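Local coordinates for protein alternansucrase (PDB 6HVG) that belongs to glycoside hydrolase family 70, a family of large multidomain proteins with a TIM-barrel core, and carries choline-binding-type repeats and a bound calcium ion, at residues G833-E838 against F1052-T1057; E1083-Y1088 against T1130-D1135. One frame throughout, in Å; residues are numbered along the deposited sequence.

Contact 1 (G833-E838 against F1052-T1057)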
loop_
_atom_site.group_PDB
_atom_site.type_symbol
_atom_site.label_atom_id
_atom_site.label_comp_id
_atom_site.label_asym_id
_atom_site.label_seq_id
_atom_site.Cartn_x
_atom_site.Cartn_y
_atom_site.Cartn_z
ATOM N N GLY A 833 16.286 6.905 -13.969
ATOM C CA GLY A 833 16.030 8.316 -13.707
ATOM C C GLY A 833 16.644 9.245 -14.742
ATOM O O GLY A 833 17.276 8.812 -15.699
ATOM N N GLY A 834 16.454 10.542 -14.532
ATOM C CA GLY A 834 16.998 11.540 -15.412
ATOM C C GLY A 834 16.311 11.464 -16.750
ATOM O O GLY A 834 15.132 11.140 -16.844
ATOM N N GLN A 835 17.076 11.740 -17.793
ATOM C CA GLN A 835 16.554 11.930 -19.133
ATOM C C GLN A 835 16.423 10.608 -19.881
ATOM O O GLN A 835 17.115 9.645 -19.572
ATOM C CB GLN A 835 17.487 12.880 -19.877
ATOM C CG GLN A 835 17.472 14.272 -19.287
ATOM C CD GLN A 835 16.183 15.005 -19.578
ATOM O OE1 GLN A 835 15.596 15.609 -18.697
ATOM N NE2 GLN A 835 15.748 14.964 -20.829
ATOM N N TYR A 836 15.533 10.565 -20.867
ATOM C CA TYR A 836 15.251 9.320 -21.589
ATOM C C TYR A 836 16.455 8.903 -22.389
ATOM O O TYR A 836 16.956 9.675 -23.198
ATOM C CB TYR A 836 14.039 9.471 -22.514
ATOM C CG TYR A 836 13.563 8.164 -23.126
ATOM C CD1 TYR A 836 13.057 7.143 -22.336
ATOM C CD2 TYR A 836 13.625 7.947 -24.494
ATOM C CE1 TYR A 836 12.626 5.960 -22.890
ATOM C CE2 TYR A 836 13.183 6.762 -25.056
ATOM C CZ TYR A 836 12.690 5.774 -24.249
ATOM O OH TYR A 836 12.266 4.593 -24.807
ATOM N N MET A 837 16.925 7.681 -22.145
ATOM C CA MET A 837 18.094 7.129 -22.820
ATOM C C MET A 837 19.358 7.957 -22.592
ATOM O O MET A 837 20.236 7.996 -23.448
ATOM C CB MET A 837 17.800 6.976 -24.317
ATOM C CG MET A 837 17.568 5.536 -24.724
ATOM S SD MET A 837 16.812 5.385 -26.361
ATOM C CE MET A 837 15.470 4.337 -25.797
ATOM N N GLU A 838 19.450 8.615 -21.437
ATOM C CA GLU A 838 20.579 9.506 -21.158
ATOM C C GLU A 838 21.882 8.748 -21.036
ATOM O O GLU A 838 22.936 9.234 -21.473
ATOM C CB GLU A 838 20.367 10.308 -19.867
ATOM C CG GLU A 838 21.478 11.323 -19.611
ATOM C CD GLU A 838 21.100 12.391 -18.610
ATOM O OE1 GLU A 838 20.782 12.031 -17.453
ATOM O OE2 GLU A 838 21.132 13.586 -18.990
ATOM N N PHE A 1052 10.229 6.680 -13.210
ATOM C CA PHE A 1052 11.056 7.612 -12.488
ATOM C C PHE A 1052 11.956 8.479 -13.341
ATOM O O PHE A 1052 12.859 9.132 -12.836
ATOM C CB PHE A 1052 11.794 6.834 -11.434
ATOM C CG PHE A 1052 10.858 6.092 -10.522
ATOM C CD1 PHE A 1052 10.336 4.881 -10.886
ATOM C CD2 PHE A 1052 10.438 6.658 -9.337
ATOM C CE1 PHE A 1052 9.442 4.230 -10.066
ATOM C CE2 PHE A 1052 9.575 5.999 -8.493
ATOM C CZ PHE A 1052 9.072 4.781 -8.863
ATOM N N GLN A 1053 11.654 8.539 -14.631
ATOM C CA GLN A 1053 12.324 9.457 -15.533
ATOM C C GLN A 1053 12.101 10.870 -15.035
ATOM O O GLN A 1053 11.053 11.180 -14.502
ATOM C CB GLN A 1053 11.742 9.343 -16.940
ATOM C CG GLN A 1053 12.085 8.048 -17.676
ATOM C CD GLN A 1053 11.334 7.878 -18.990
ATOM O OE1 GLN A 1053 10.906 6.773 -19.328
ATOM N NE2 GLN A 1053 11.185 8.969 -19.741
ATOM N N ALA A 1054 13.090 11.725 -15.210
ATOM C CA ALA A 1054 12.919 13.152 -14.991
ATOM C C ALA A 1054 12.067 13.785 -16.096
ATOM O O ALA A 1054 11.884 13.212 -17.168
ATOM C CB ALA A 1054 14.277 13.825 -14.942
ATOM N N MET A 1055 11.522 14.963 -15.819
ATOM C CA MET A 1055 10.784 15.712 -16.829
ATOM C C MET A 1055 11.795 16.162 -17.876
ATOM O O MET A 1055 12.933 16.436 -17.529
ATOM C CB MET A 1055 10.087 16.923 -16.217
ATOM C CG MET A 1055 9.001 16.576 -15.207
ATOM S SD MET A 1055 7.545 15.795 -15.923
ATOM C CE MET A 1055 6.901 17.143 -16.939
ATOM N N PRO A 1056 11.392 16.226 -19.159
ATOM C CA PRO A 1056 12.297 16.718 -20.192
ATOM C C PRO A 1056 12.845 18.116 -19.897
ATOM O O PRO A 1056 12.081 19.050 -19.617
ATOM C CB PRO A 1056 11.418 16.759 -21.448
ATOM C CG PRO A 1056 10.315 15.819 -21.197
ATOM C CD PRO A 1056 10.104 15.773 -19.716
ATOM N N THR A 1057 14.163 18.259 -19.961
ATOM C CA THR A 1057 14.793 19.565 -19.787
ATOM C C THR A 1057 14.519 20.439 -21.008
ATOM O O THR A 1057 14.470 21.657 -20.893
ATOM C CB THR A 1057 16.312 19.451 -19.516
ATOM O OG1 THR A 1057 16.913 18.652 -20.526
ATOM C CG2 THR A 1057 16.579 18.819 -18.151
#

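Contact 2 (E1083-Y1088 against T1130-D1135)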
loop_
_atom_site.group_PDB
_atom_site.type_symbol
_atom_site.label_atom_id
_atom_site.label_comp_id
_atom_site.label_asym_id
_atom_site.label_seq_id
_atom_site.Cartn_x
_atom_site.Cartn_y
_atom_site.Cartn_z
ATOM N N GLU A 1083 6.335 -1.203 -26.294
ATOM C CA GLU A 1083 5.349 -0.829 -25.287
ATOM C C GLU A 1083 5.714 0.543 -24.800
ATOM O O GLU A 1083 6.708 0.717 -24.098
ATOM C CB GLU A 1083 5.315 -1.831 -24.129
ATOM C CG GLU A 1083 4.122 -1.669 -23.217
ATOM C CD GLU A 1083 4.306 -2.359 -21.873
ATOM O OE1 GLU A 1083 4.772 -3.523 -21.850
ATOM O OE2 GLU A 1083 3.996 -1.724 -20.828
ATOM N N LEU A 1084 4.917 1.526 -25.216
ATOM C CA LEU A 1084 5.095 2.932 -24.823
ATOM C C LEU A 1084 4.370 3.192 -23.518
ATOM O O LEU A 1084 3.336 2.596 -23.253
ATOM C CB LEU A 1084 4.522 3.867 -25.892
ATOM C CG LEU A 1084 5.250 3.909 -27.230
ATOM C CD1 LEU A 1084 4.285 4.027 -28.373
ATOM C CD2 LEU A 1084 6.245 5.050 -27.285
ATOM N N ALA A 1085 4.889 4.126 -22.736
ATOM C CA ALA A 1085 4.226 4.574 -21.526
ATOM C C ALA A 1085 2.809 5.063 -21.845
ATOM O O ALA A 1085 2.496 5.350 -23.009
ATOM C CB ALA A 1085 5.015 5.691 -20.883
ATOM N N PRO A 1086 1.935 5.122 -20.821
ATOM C CA PRO A 1086 0.613 5.706 -21.007
ATOM C C PRO A 1086 0.741 7.182 -21.309
ATOM O O PRO A 1086 1.410 7.913 -20.564
ATOM C CB PRO A 1086 -0.060 5.500 -19.656
ATOM C CG PRO A 1086 1.075 5.371 -18.690
ATOM C CD PRO A 1086 2.109 4.610 -19.456
ATOM N N GLN A 1087 0.110 7.618 -22.399
ATOM C CA GLN A 1087 0.366 8.949 -22.955
ATOM C C GLN A 1087 -0.596 10.024 -22.469
ATOM O O GLN A 1087 -0.614 11.146 -23.006
ATOM C CB GLN A 1087 0.296 8.881 -24.472
ATOM C CG GLN A 1087 1.327 7.957 -25.080
ATOM C CD GLN A 1087 2.723 8.446 -24.838
ATOM O OE1 GLN A 1087 3.032 9.590 -25.144
ATOM N NE2 GLN A 1087 3.578 7.584 -24.294
ATOM N N TYR A 1088 -1.353 9.717 -21.419
ATOM C CA TYR A 1088 -2.468 10.574 -21.004
ATOM C C TYR A 1088 -1.937 11.714 -20.150
ATOM O O TYR A 1088 -0.942 11.556 -19.457
ATOM C CB TYR A 1088 -3.488 9.726 -20.276
ATOM C CG TYR A 1088 -3.682 8.416 -21.008
ATOM C CD1 TYR A 1088 -4.331 8.377 -22.228
ATOM C CD2 TYR A 1088 -3.157 7.226 -20.513
ATOM C CE1 TYR A 1088 -4.480 7.200 -22.917
ATOM C CE2 TYR A 1088 -3.318 6.043 -21.197
ATOM C CZ TYR A 1088 -3.978 6.043 -22.405
ATOM O OH TYR A 1088 -4.130 4.886 -23.130
ATOM N N THR A 1130 2.940 16.344 -22.628
ATOM C CA THR A 1130 2.955 15.451 -21.493
ATOM C C THR A 1130 4.414 15.338 -21.062
ATOM O O THR A 1130 5.248 16.133 -21.466
ATOM C CB THR A 1130 2.416 14.066 -21.878
ATOM O OG1 THR A 1130 3.266 13.478 -22.869
ATOM C CG2 THR A 1130 1.001 14.167 -22.444
ATOM N N LYS A 1131 4.722 14.374 -20.209
ATOM C CA LYS A 1131 6.104 14.097 -19.846
ATOM C C LYS A 1131 6.882 13.556 -21.052
ATOM O O LYS A 1131 8.112 13.617 -21.100
ATOM C CB LYS A 1131 6.131 13.077 -18.706
ATOM C CG LYS A 1131 7.501 12.764 -18.141
ATOM C CD LYS A 1131 7.322 11.974 -16.852
ATOM C CE LYS A 1131 8.632 11.644 -16.167
ATOM N NZ LYS A 1131 8.457 10.497 -15.241
ATOM N N TYR A 1132 6.147 13.024 -22.021
ATOM C CA TYR A 1132 6.723 12.342 -23.176
ATOM C C TYR A 1132 6.661 13.164 -24.493
ATOM O O TYR A 1132 7.187 12.721 -25.507
ATOM C CB TYR A 1132 6.046 10.962 -23.323
ATOM C CG TYR A 1132 6.019 10.171 -22.015
ATOM C CD1 TYR A 1132 7.198 9.675 -21.448
ATOM C CD2 TYR A 1132 4.828 9.955 -21.327
ATOM C CE1 TYR A 1132 7.177 8.973 -20.252
ATOM C CE2 TYR A 1132 4.801 9.257 -20.122
ATOM C CZ TYR A 1132 5.972 8.776 -19.588
ATOM O OH TYR A 1132 5.942 8.099 -18.381
ATOM N N GLY A 1133 6.047 14.351 -24.450
ATOM C CA GLY A 1133 5.998 15.242 -25.605
ATOM C C GLY A 1133 4.595 15.531 -26.097
ATOM O O GLY A 1133 3.619 15.104 -25.506
ATOM N N THR A 1134 4.507 16.266 -27.200
ATOM C CA THR A 1134 3.220 16.656 -27.777
ATOM C C THR A 1134 2.510 15.480 -28.455
ATOM O O THR A 1134 3.072 14.387 -28.547
ATOM C CB THR A 1134 3.377 17.822 -28.777
ATOM O OG1 THR A 1134 4.108 17.391 -29.929
ATOM C CG2 THR A 1134 4.099 19.002 -28.104
ATOM N N ASP A 1135 1.280 15.708 -28.915
ATOM C CA ASP A 1135 0.548 14.689 -29.674
ATOM C C ASP A 1135 1.215 14.384 -31.013
ATOM O O ASP A 1135 1.208 13.234 -31.453
ATOM C CB ASP A 1135 -0.917 15.082 -29.891
ATOM C CG ASP A 1135 -1.078 16.378 -30.655
ATOM O OD1 ASP A 1135 -0.554 17.395 -30.166
ATOM O OD2 ASP A 1135 -1.740 16.383 -31.728
#

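Contact 1 (G833-E838 against F1052-T1057)
Gly834 and Ala1054 meet backbone to backbone, the amide N of Ala1054 giving its hydrogen to Gly834 O at 2.7 Å. The donor is tilted 28° from the carbonyl plane, and the methyl CB of Ala1054 settles by the same oxygen. One residue earlier, Gly833 CA points a hydrogen at Phe1052 O, 3.4 Å away. Gln835 carries the contact farther along. Its CB sets off away from 1052-1057, but the chain bends at the CB-CG bond (chi2 -72°), which puts CD near Thr1057. CD sits 3.8 Å from Thr1057 OG1, a hydroxyl that has its polar partner in Gln1061. At the tip, OE1 takes a weak hydrogen bond from Thr1057 N at 3.3 Å and also touches the methyl CG2 of that threonine. OE1 lies beside Met1055 O as well, but both are acceptors and no bond joins them. Tyr836 and Gln1053 make the other half of the contact. They run side by side in the same direction, ring and amide planes 35° apart, with CD1 of Tyr836 3.7 Å from NE2 of Gln1053. Neither polar end looks to the other: Tyr836 OH bonds Gly1048 O and its ring meets that of Tyr826 nearly parallel, while the Gln1053 amide is held by Ser1050 N and Thr1063 OG1. The contact ties the loop beyond barrel strand 821-825 and short helix 826-829 to the loop after the neighbouring strand 1045-1047. Its chemistry implies joining by one backbone hydrogen bond, helped by a weak bond to Gln835 OE1, while Tyr836 and Gln1053 have their polar ends held by residues outside.

Contact 2 (E1083-Y1088 against T1130-D1135)
Ala1085 sets its methyl over one face of the Tyr1132 ring, a CH-pi contact with CB 3.9 Å from the ring centroid and 29° off the normal. The methyl is shifted toward the phenolic end, coming within 3.5 Å of CZ. Lys1131 CB lies over the opposite face, so the ring is clasped between its own neighbour and the facing loop, and Tyr1132 OH is engaged by Asn1108 O. Gln1087 completes this tight part. Its chain folds back at chi2 (-65°), and the side chains of Gln1087 and Tyr1132 cross obliquely, amide and ring planes 46° apart, with OE1 3.8 Å from Tyr1132 CB. That amide is well held: NE2 donates to Ala1085 O at 2.8 Å from above the carbonyl plane, and OE1 accepts from Asn1064 ND2. Looser is the side at Thr1130, where the methyl CG2 alone reaches across, 3.5 Å from Gln1087 O. Its hydroxyl turns inward instead, accepting from Tyr1132 N in an ST turn and donating a hydrogen bond to Gly1133 O, in the carbonyl plane and on a lone pair. Gly1133 O also takes Thr1130 N, at 3.2 Å. Farther on, the segment runs to partly exposed ground: Thr1134 is the N-cap of helix 1135-1147, and Asp1135 forms a salt bridge with Arg1139. The segments lie at the two ends of the connection from barrel strand 1081-1083 to that helix. With no hydrogen bond between them, they are joined by a methyl, a ring and carbon-to-oxygen packing, while each loop spends its polar groups on its own turn or on nearby residues.

In the fold
Contact 1 joins the loops beyond two neighbouring barrel strands, whereas contact 2 closes a single long connection after the next strand, 1081-1083. Helix 1063-1075 is shared ground: Tyr836 and Tyr1132 both rest on it. Contact 2 is buried throughout its touching residues; contact 1 is only partly so and reaches exposed Thr1057. The chemistry differs accordingly, a single backbone hydrogen bond and a weak amide bond in one, methyl-on-ring packing in the other. Their centres are about 13 Å apart, and Lys1131 bridges them: its NZ donates to Gln1053 O at 2.8 Å and also bonds Leu1106 O, while its carbonyl oxygen packs against the ring of Pro1056.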